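Local coordinates for uncharacterized protein (Bifidobacterium adolescentis ATCC 15703, PDB 3CPG) that probably binds pyridoxal 5'-phosphate on a TIM-barrel fold and takes part in the homeostasis of that cofactor, at residues 142-145 against 146-150; 180-183 against 184-187. One frame throughout, in Å; residues are numbered along the deposited sequence.

Contact 1 of 2, residues 142-145 against 146-150; sequences DSID and LAEKI
The carboxylates of D145 and E148 are turned 71° against each other, with D145 OD1 and E148 OE1 4.1 Å apart. A water to one side of this like-charged pair donates to both oxygens, at 3.2 Å from D145 OD1 and 3.0 Å from E148 OE1, a bridge that probably eases their repulsion. The other oxygen of D145 faces K149: OD2 and NZ form a salt bridge at 3.3 Å, a weak hydrogen bond, and NZ is also hydrogen-bonded to S125 OG. D145 reaches the lysine because its CG lies anti to the backbone N (chi1 -176°), while K149 runs extended past the D145 carbonyl. With an alanine in place of E148, the bridging water would probably lose one of its two acceptors and K189 would be left without the carboxylate that is its weak, long ion-pair partner.

Just before I144, S143 is the N-cap of this helix. S143 OG accepts from L146 N at 2.9 Å (N-H...O 163°), the hydroxyl sitting between the backbone N and carbonyl carbon and pointing at that amide. The bond from A147 N to S143 O, 3.0 Å long, opens the regular i-to-i+4 ladder, which E148 N and K149 N continue. L146 meanwhile sends CD2 to D142 OD1, the two side chains crossing at about a right angle.

This turn belongs to the beta-alpha-beta unit of strand 137-141, helix 144-157 and strand 161-166. A147 and I150 pack inward against V141, whereas I144 lies against I186 and K189 of helix 183-191.

Contact 2 of 2, residues 180-183 against 184-187; sequences PAHA and IRIA
A187 N donates to A183 O at 2.9 Å, the shorter of the two direct hydrogen bonds joining 180-183 to 184-187. The companion bond, I186 N to H182 O at 3.0 Å, is straighter, with an N-H...O angle of 168°. Before these two, the same i-to-i+4 spacing is spanned by water: a solvent molecule donates to A181 O at 2.8 Å and accepts from R185 N at 3.0 Å, so the carbonyl and the amide are linked through it.

On the outer side, R185 folds back toward H182, the two side chains lying side by side and pointing the same way. A bend at chi3 (63°) in the otherwise extended arginine turns its guanidinium so that H182 CD2 stands over one face, 2.9 Å above the plane and offset toward the rim. The ring and guanidinium planes are 63° apart, so this is no parallel stack; R185 NH2 is 3.1 Å from H182 CD2. In the plane of the imidazole, R185 NE lies at the ring edge, while I186 CG1 occupies the edge of the guanidinium. With R185 NH1 4.0 Å from H182 NE2, the arginine's charge would probably disfavour a protonated imidazole.

I186 also lays CG1 against H182 O, at 3.3 Å. Inward, I186 and A187 touch L165 of strand 161-166, and A183, I184 and A187 pack on T224, L227 and I228 of helix 211-231.

Overall arrangement
Both contacts are opening turns of helices in the barrel's outer layer, centred 13 Å apart and both only partly buried. They meet directly: I144 CG1 of contact 1 lies 3.7 Å from I186 CG2 of contact 2, so helices 144-157 and 183-191 pack together at their N-terminal ends. Strand 161-166 lies beneath both, touched by D142 and I150 from one and by I186 and A187 from the other. Their chemistry diverges at the surface. Contact 1 begins with a serine cap and carries acidic groups, a lysine and bridging water; contact 2 has a water linking A181 O to R185 N and an arginine leaning on a histidine.

Contact 1 of 2, residues 142-145 against 146-150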
ATOM      1  N   ASP A 142      -6.279   9.797   5.383  1.00  7.36           N
ATOM      2  CA  ASP A 142      -5.628  10.618   6.396  1.00  7.94           C
ATOM      3  C   ASP A 142      -6.550  11.407   7.320  1.00  7.71           C
ATOM      4  O   ASP A 142      -6.078  12.232   8.104  1.00  8.08           O
ATOM      5  CB  ASP A 142      -4.660  11.583   5.701  1.00 11.58           C
ATOM      6  CG  ASP A 142      -5.370  12.551   4.766  1.00 15.15           C
ATOM      7  OD1 ASP A 142      -6.406  12.174   4.184  1.00 18.87           O
ATOM      8  OD2 ASP A 142      -4.890  13.691   4.602  1.00 22.79           O
ATOM      9  N   SER A 143      -7.852  11.158   7.245  1.00  7.62           N
ATOM     10  CA  SER A 143      -8.783  11.886   8.095  1.00  8.54           C
ATOM     11  C   SER A 143     -10.136  11.204   8.248  1.00  8.25           C
ATOM     12  O   SER A 143     -10.539  10.386   7.417  1.00  7.87           O
ATOM     13  CB  SER A 143      -9.009  13.289   7.536  1.00  8.65           C
ATOM     14  OG  SER A 143      -9.714  13.220   6.307  1.00  9.65           O
ATOM     15  N   ILE A 144     -10.833  11.550   9.324  1.00  9.35           N
ATOM     16  CA  ILE A 144     -12.156  11.003   9.570  1.00  9.70           C
ATOM     17  C   ILE A 144     -13.041  11.492   8.431  1.00 10.70           C
ATOM     18  O   ILE A 144     -13.906  10.764   7.940  1.00 10.23           O
ATOM     19  CB  ILE A 144     -12.738  11.514  10.909  1.00 11.26           C
ATOM     20  CG1 ILE A 144     -11.965  10.897  12.078  1.00 11.79           C
ATOM     21  CG2 ILE A 144     -14.220  11.181  10.992  1.00 13.20           C
ATOM     22  CD1 ILE A 144     -12.405  11.389  13.456  1.00 14.19           C
ATOM     23  N   ASP A 145     -12.799  12.731   8.010  1.00 10.83           N
ATOM     24  CA  ASP A 145     -13.570  13.351   6.934  1.00 12.08           C
ATOM     25  C   ASP A 145     -13.479  12.540   5.641  1.00 10.57           C
ATOM     26  O   ASP A 145     -14.501  12.230   5.025  1.00  8.07           O
ATOM     27  CB  ASP A 145     -13.075  14.783   6.704  1.00 14.16           C
ATOM     28  CG  ASP A 145     -13.897  15.535   5.673  1.00 19.44           C
ATOM     29  OD1 ASP A 145     -15.143  15.460   5.728  1.00 20.82           O
ATOM     30  OD2 ASP A 145     -13.294  16.214   4.816  1.00 21.71           O
ATOM     31  N   LEU A 146     -12.260  12.197   5.231  1.00  7.52           N
ATOM     32  CA  LEU A 146     -12.085  11.415   4.009  1.00  6.21           C
ATOM     33  C   LEU A 146     -12.712  10.034   4.171  1.00  6.73           C
ATOM     34  O   LEU A 146     -13.387   9.545   3.272  1.00  6.17           O
ATOM     35  CB  LEU A 146     -10.595  11.274   3.658  1.00  5.86           C
ATOM     36  CG  LEU A 146     -10.249  10.492   2.381  1.00  5.63           C
ATOM     37  CD1 LEU A 146     -11.023  11.066   1.202  1.00  5.16           C
ATOM     38  CD2 LEU A 146      -8.743  10.562   2.111  1.00  4.86           C
ATOM     39  N   ALA A 147     -12.498   9.416   5.328  1.00  6.44           N
ATOM     40  CA  ALA A 147     -13.047   8.093   5.597  1.00  6.64           C
ATOM     41  C   ALA A 147     -14.567   8.096   5.456  1.00  6.97           C
ATOM     42  O   ALA A 147     -15.151   7.141   4.943  1.00  5.82           O
ATOM     43  CB  ALA A 147     -12.648   7.641   6.999  1.00  4.88           C
ATOM     44  N   GLU A 148     -15.205   9.166   5.921  1.00  7.05           N
ATOM     45  CA  GLU A 148     -16.660   9.280   5.829  1.00  8.93           C
ATOM     46  C   GLU A 148     -17.090   9.389   4.368  1.00  8.00           C
ATOM     47  O   GLU A 148     -18.078   8.782   3.954  1.00  9.25           O
ATOM     48  CB  GLU A 148     -17.160  10.513   6.587  1.00 12.97           C
ATOM     49  CG  GLU A 148     -16.948  10.487   8.090  1.00 19.99           C
ATOM     50  CD  GLU A 148     -17.436  11.760   8.768  1.00 24.41           C
ATOM     51  OE1 GLU A 148     -17.040  12.861   8.329  1.00 26.82           O
ATOM     52  OE2 GLU A 148     -18.211  11.661   9.745  1.00 27.93           O
ATOM     53  N   LYS A 149     -16.349  10.167   3.588  1.00  6.08           N
ATOM     54  CA  LYS A 149     -16.677  10.337   2.177  1.00  5.97           C
ATOM     55  C   LYS A 149     -16.558   9.009   1.439  1.00  4.70           C
ATOM     56  O   LYS A 149     -17.367   8.698   0.572  1.00  5.29           O
ATOM     57  CB  LYS A 149     -15.757  11.379   1.540  1.00  6.38           C
ATOM     58  CG  LYS A 149     -15.948  12.771   2.103  1.00  8.52           C
ATOM     59  CD  LYS A 149     -14.931  13.741   1.532  1.00  8.21           C
ATOM     60  CE  LYS A 149     -15.073  15.110   2.175  1.00  9.15           C
ATOM     61  NZ  LYS A 149     -14.081  16.072   1.618  1.00 10.38           N
ATOM     62  N   ILE A 150     -15.544   8.223   1.785  1.00  4.03           N
ATOM     63  CA  ILE A 150     -15.361   6.928   1.142  1.00  3.51           C
ATOM     64  C   ILE A 150     -16.480   5.997   1.596  1.00  5.01           C
ATOM     65  O   ILE A 150     -17.044   5.247   0.800  1.00  6.13           O
ATOM     66  CB  ILE A 150     -13.979   6.331   1.499  1.00  4.83           C
ATOM     67  CG1 ILE A 150     -12.881   7.228   0.914  1.00  5.62           C
ATOM     68  CG2 ILE A 150     -13.864   4.898   0.977  1.00  4.73           C
ATOM     69  CD1 ILE A 150     -11.467   6.834   1.306  1.00  5.68           C
TER
HETATM   70  O   HOH W   1     -17.279  14.084   5.558  1.00 27.66           O
HETATM   71  O   HOH W   2     -16.235  15.746   8.712  1.00 41.82           O

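Contact 2 of 2, residues 180-183 against 184-187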
ATOM      1  N   PRO A 180      -0.029  12.529  14.304  1.00  8.04           N
ATOM      2  CA  PRO A 180       0.314  11.290  15.008  1.00  8.66           C
ATOM      3  C   PRO A 180      -0.374  11.075  16.357  1.00 10.62           C
ATOM      4  O   PRO A 180      -0.726   9.948  16.696  1.00 11.71           O
ATOM      5  CB  PRO A 180       1.847  11.356  15.110  1.00  8.13           C
ATOM      6  CG  PRO A 180       2.150  12.825  15.003  1.00  8.27           C
ATOM      7  CD  PRO A 180       1.186  13.281  13.946  1.00  7.46           C
ATOM      8  N   ALA A 181      -0.588  12.148  17.116  1.00 10.52           N
ATOM      9  CA  ALA A 181      -1.228  12.029  18.424  1.00 11.10           C
ATOM     10  C   ALA A 181      -2.710  11.676  18.329  1.00 12.20           C
ATOM     11  O   ALA A 181      -3.273  11.084  19.252  1.00 12.93           O
ATOM     12  CB  ALA A 181      -1.045  13.325  19.220  1.00 11.33           C
ATOM     13  N   HIS A 182      -3.341  12.031  17.213  1.00 11.91           N
ATOM     14  CA  HIS A 182      -4.759  11.750  17.021  1.00 12.11           C
ATOM     15  C   HIS A 182      -5.061  10.443  16.284  1.00 11.21           C
ATOM     16  O   HIS A 182      -6.225  10.092  16.113  1.00 11.41           O
ATOM     17  CB  HIS A 182      -5.429  12.912  16.273  1.00 14.80           C
ATOM     18  CG  HIS A 182      -5.458  14.195  17.046  1.00 18.50           C
ATOM     19  ND1 HIS A 182      -4.317  14.897  17.368  1.00 21.21           N
ATOM     20  CD2 HIS A 182      -6.492  14.902  17.560  1.00 20.95           C
ATOM     21  CE1 HIS A 182      -4.646  15.981  18.049  1.00 21.52           C
ATOM     22  NE2 HIS A 182      -5.961  16.008  18.179  1.00 21.22           N
ATOM     23  N   ALA A 183      -4.024   9.723  15.864  1.00  9.74           N
ATOM     24  CA  ALA A 183      -4.205   8.472  15.121  1.00  9.86           C
ATOM     25  C   ALA A 183      -5.153   7.452  15.749  1.00 10.32           C
ATOM     26  O   ALA A 183      -6.004   6.895  15.062  1.00 10.15           O
ATOM     27  CB  ALA A 183      -2.852   7.813  14.868  1.00  9.39           C
ATOM     28  N   ILE A 184      -5.002   7.189  17.043  1.00  9.46           N
ATOM     29  CA  ILE A 184      -5.865   6.211  17.698  1.00 11.40           C
ATOM     30  C   ILE A 184      -7.332   6.622  17.637  1.00 11.02           C
ATOM     31  O   ILE A 184      -8.195   5.815  17.288  1.00 10.88           O
ATOM     32  CB  ILE A 184      -5.465   6.001  19.172  1.00 12.23           C
ATOM     33  CG1 ILE A 184      -4.011   5.535  19.257  1.00 14.06           C
ATOM     34  CG2 ILE A 184      -6.382   4.969  19.814  1.00 13.94           C
ATOM     35  CD1 ILE A 184      -3.491   5.409  20.680  1.00 16.36           C
ATOM     36  N   ARG A 185      -7.603   7.880  17.972  1.00 11.80           N
ATOM     37  CA  ARG A 185      -8.960   8.423  17.960  1.00 12.96           C
ATOM     38  C   ARG A 185      -9.584   8.322  16.568  1.00 12.43           C
ATOM     39  O   ARG A 185     -10.729   7.900  16.418  1.00 12.12           O
ATOM     40  CB  ARG A 185      -8.939   9.891  18.399  1.00 17.19           C
ATOM     41  CG  ARG A 185     -10.304  10.566  18.402  1.00 23.05           C
ATOM     42  CD  ARG A 185     -10.170  12.086  18.337  1.00 28.21           C
ATOM     43  NE  ARG A 185      -9.544  12.521  17.088  1.00 32.61           N
ATOM     44  CZ  ARG A 185      -9.349  13.792  16.748  1.00 33.39           C
ATOM     45  NH1 ARG A 185      -9.728  14.767  17.564  1.00 35.58           N
ATOM     46  NH2 ARG A 185      -8.775  14.090  15.590  1.00 34.75           N
ATOM     47  N   ILE A 186      -8.824   8.717  15.551  1.00  9.92           N
ATOM     48  CA  ILE A 186      -9.306   8.670  14.173  1.00  9.35           C
ATOM     49  C   ILE A 186      -9.577   7.234  13.736  1.00 10.13           C
ATOM     50  O   ILE A 186     -10.582   6.955  13.082  1.00 10.13           O
ATOM     51  CB  ILE A 186      -8.280   9.300  13.213  1.00  8.59           C
ATOM     52  CG1 ILE A 186      -8.140  10.793  13.527  1.00  9.10           C
ATOM     53  CG2 ILE A 186      -8.706   9.079  11.769  1.00 10.08           C
ATOM     54  CD1 ILE A 186      -6.988  11.481  12.813  1.00  9.33           C
ATOM     55  N   ALA A 187      -8.675   6.331  14.099  1.00  9.85           N
ATOM     56  CA  ALA A 187      -8.811   4.923  13.749  1.00 11.82           C
ATOM     57  C   ALA A 187     -10.095   4.334  14.317  1.00 12.41           C
ATOM     58  O   ALA A 187     -10.821   3.614  13.634  1.00 12.92           O
ATOM     59  CB  ALA A 187      -7.609   4.143  14.269  1.00 10.55           C
TER
HETATM   60  O   HOH W   3      -5.624   9.590  19.388  1.00 20.96           O